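Local coordinates for hypothetical protein XAC2396 (Xanthomonas axonopodis pv. citri, PDB 2G3W) that is of unknown function but folds compactly around a variation of the PD-(D/E)XK nuclease motif, at residues L55-G60 with P67-R72. Sequence-based numbering, arbitrary orientation.
Sequences LEFGRG and PDLWRR
Glu56 and Trp70 face each other as an antiparallel hydrogen-bonded pair, each amide giving its hydrogen to the other's carbonyl over 2.8 Å (Glu56 N to Trp70 O, Trp70 N to Glu56 O). Beyond them Gly58 N reaches Asp68 O at 2.9 Å, coming in from above the carbonyl plane, 61° out of it. On the face that carries Glu56 and Trp70, the extended Glu56 chain brings OE1 to Arg72 NH2 at 3.1 Å. This is a salt bridge whose hydrogen bond is weak, bent to 130° at the hydrogen. A water joins the same groups, accepting from Arg72 NE and donating to Glu56 OE1 and Trp70 O.

Arg72, bent at chi3, folds its guanidinium back over Trp70, with NE 3.5 Å above the middle of the indole, while Pro67 CD lies against the opposite face toward the rim. Chi1 of 52° puts CG of Trp70 between the backbone N and the carbonyl carbon; the ring edge at CD1 meets Glu56 O, and NE1 donates to a second water that bridges to Phe57 O.

The pairing forms the beta hairpin of strands 56-57 and 69-72, which closes one end of the mixed sheet within the chain. On its other flank, strand 69-72 runs antiparallel to strand 78-84, where a classic beta bulge sets Asp68 and Leu69 together opposite Ile82.

Phe57 and Leu69 project from the other face. Phe57 runs alongside Leu69, its CE1 3.8 Å from Leu69 CD2, and Leu55 adds its CD1 beside Leu69 CB at 4.1 Å. Helix 37-49 packs on this side through Phe47, which touches all three residues, and its Arg39 forms a salt bridge with Asp68 OD1, while Leu84 N binds OD2.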
loop_
_atom_site.group_PDB
_atom_site.type_symbol
_atom_site.label_atom_id
_atom_site.label_comp_id
_atom_site.label_asym_id
_atom_site.label_seq_id
_atom_site.Cartn_x
_atom_site.Cartn_y
_atom_site.Cartn_z
ATOM N N LEU A 55 -6.515 18.793 -12.885
ATOM C CA LEU A 55 -5.174 18.814 -12.333
ATOM C C LEU A 55 -4.382 19.877 -13.079
ATOM O O LEU A 55 -4.433 19.946 -14.321
ATOM C CB LEU A 55 -4.504 17.437 -12.467
ATOM C CG LEU A 55 -3.177 17.185 -11.723
ATOM C CD1 LEU A 55 -3.337 17.523 -10.228
ATOM C CD2 LEU A 55 -2.755 15.747 -11.851
ATOM N N GLU A 56 -3.670 20.715 -12.326
ATOM C CA GLU A 56 -2.753 21.686 -12.912
ATOM C C GLU A 56 -1.396 21.654 -12.212
ATOM O O GLU A 56 -1.314 21.353 -11.024
ATOM C CB GLU A 56 -3.332 23.100 -12.847
ATOM C CG GLU A 56 -4.471 23.296 -13.840
ATOM C CD GLU A 56 -5.356 24.467 -13.516
ATOM O OE1 GLU A 56 -5.050 25.209 -12.551
ATOM O OE2 GLU A 56 -6.372 24.633 -14.237
ATOM N N PHE A 57 -0.346 21.975 -12.961
ATOM C CA PHE A 57 0.968 22.248 -12.362
ATOM C C PHE A 57 0.920 23.567 -11.603
ATOM O O PHE A 57 0.373 24.553 -12.107
ATOM C CB PHE A 57 2.063 22.276 -13.450
ATOM C CG PHE A 57 2.227 20.946 -14.178
ATOM C CD1 PHE A 57 2.732 19.833 -13.514
ATOM C CD2 PHE A 57 1.862 20.810 -15.524
ATOM C CE1 PHE A 57 2.877 18.591 -14.167
ATOM C CE2 PHE A 57 2.004 19.575 -16.191
ATOM C CZ PHE A 57 2.500 18.461 -15.511
ATOM N N GLY A 58 1.460 23.581 -10.388
ATOM C CA GLY A 58 1.619 24.818 -9.628
ATOM C C GLY A 58 3.016 25.346 -9.911
ATOM O O GLY A 58 3.805 24.677 -10.583
ATOM N N ARG A 59 3.347 26.537 -9.430
ATOM C CA ARG A 59 4.759 26.942 -9.491
ATOM C C ARG A 59 5.396 26.742 -8.125
ATOM O O ARG A 59 5.862 27.702 -7.487
ATOM C CB ARG A 59 4.952 28.372 -9.989
ATOM C CG ARG A 59 4.128 28.732 -11.195
ATOM C CD ARG A 59 2.844 29.419 -10.762
ATOM N NE ARG A 59 3.068 30.796 -10.325
ATOM C CZ ARG A 59 2.111 31.594 -9.859
ATOM N NH1 ARG A 59 0.867 31.148 -9.748
ATOM N NH2 ARG A 59 2.390 32.842 -9.500
ATOM N N GLY A 60 5.395 25.490 -7.673
ATOM C CA GLY A 60 5.929 25.147 -6.370
ATOM C C GLY A 60 7.430 25.351 -6.232
ATOM O O GLY A 60 8.006 24.988 -5.203
ATOM N N PRO A 67 1.794 24.064 -4.435
ATOM C CA PRO A 67 2.396 22.739 -4.529
ATOM C C PRO A 67 3.005 22.543 -5.916
ATOM O O PRO A 67 2.882 23.415 -6.768
ATOM C CB PRO A 67 1.198 21.816 -4.357
ATOM C CG PRO A 67 0.064 22.583 -4.976
ATOM C CD PRO A 67 0.328 24.018 -4.604
ATOM N N ASP A 68 3.633 21.400 -6.160
ATOM C CA ASP A 68 4.041 21.086 -7.533
ATOM C C ASP A 68 2.881 20.775 -8.441
ATOM O O ASP A 68 2.889 21.117 -9.636
ATOM C CB ASP A 68 5.060 19.962 -7.514
ATOM C CG ASP A 68 6.288 20.358 -6.742
ATOM O OD1 ASP A 68 6.955 21.349 -7.124
ATOM O OD2 ASP A 68 6.575 19.711 -5.738
ATOM N N LEU A 69 1.873 20.102 -7.895
ATOM C CA LEU A 69 0.617 19.946 -8.673
ATOM C C LEU A 69 -0.568 20.118 -7.768
ATOM O O LEU A 69 -0.476 19.843 -6.571
ATOM C CB LEU A 69 0.523 18.581 -9.362
ATOM C CG LEU A 69 1.670 18.057 -10.235
ATOM C CD1 LEU A 69 2.780 17.412 -9.370
ATOM C CD2 LEU A 69 1.099 17.029 -11.207
ATOM N N TRP A 70 -1.704 20.525 -8.345
ATOM C CA TRP A 70 -2.956 20.595 -7.584
ATOM C C TRP A 70 -4.217 20.591 -8.428
ATOM O O TRP A 70 -4.199 21.010 -9.596
ATOM C CB TRP A 70 -2.993 21.787 -6.621
ATOM C CG TRP A 70 -2.692 23.166 -7.184
ATOM C CD1 TRP A 70 -2.308 23.499 -8.456
ATOM C CD2 TRP A 70 -2.710 24.385 -6.436
ATOM N NE1 TRP A 70 -2.117 24.872 -8.548
ATOM C CE2 TRP A 70 -2.344 25.429 -7.313
ATOM C CE3 TRP A 70 -2.974 24.690 -5.086
ATOM C CZ2 TRP A 70 -2.258 26.762 -6.894
ATOM C CZ3 TRP A 70 -2.888 26.012 -4.672
ATOM C CH2 TRP A 70 -2.542 27.034 -5.581
ATOM N N ARG A 71 -5.269 20.051 -7.824
ATOM C CA ARG A 71 -6.623 20.179 -8.338
ATOM C C ARG A 71 -7.385 21.012 -7.309
ATOM O O ARG A 71 -7.360 20.720 -6.105
ATOM C CB ARG A 71 -7.263 18.812 -8.531
ATOM C CG ARG A 71 -8.698 18.921 -9.025
ATOM C CD ARG A 71 -9.304 17.570 -9.304
ATOM N NE ARG A 71 -9.482 16.764 -8.093
ATOM C CZ ARG A 71 -8.749 15.699 -7.781
ATOM N NH1 ARG A 71 -7.768 15.291 -8.584
ATOM N NH2 ARG A 71 -9.008 15.034 -6.666
ATOM N N ARG A 72 -8.017 22.076 -7.773
ATOM C CA ARG A 72 -8.762 22.947 -6.879
ATOM C C ARG A 72 -10.253 22.918 -7.217
ATOM O O ARG A 72 -10.617 22.837 -8.390
ATOM C CB ARG A 72 -8.213 24.371 -6.965
ATOM C CG ARG A 72 -6.810 24.521 -6.393
ATOM C CD ARG A 72 -6.291 25.899 -6.725
ATOM N NE ARG A 72 -5.681 25.889 -8.053
ATOM C CZ ARG A 72 -5.246 26.963 -8.699
ATOM N NH1 ARG A 72 -5.357 28.153 -8.149
ATOM N NH2 ARG A 72 -4.691 26.831 -9.897
HETATM O O HOH W 1 -5.538 23.659 -9.892
HETATM O O HOH W 2 -1.253 26.248 -10.799
HETATM O O HOH W 3 5.091 22.545 -10.902
#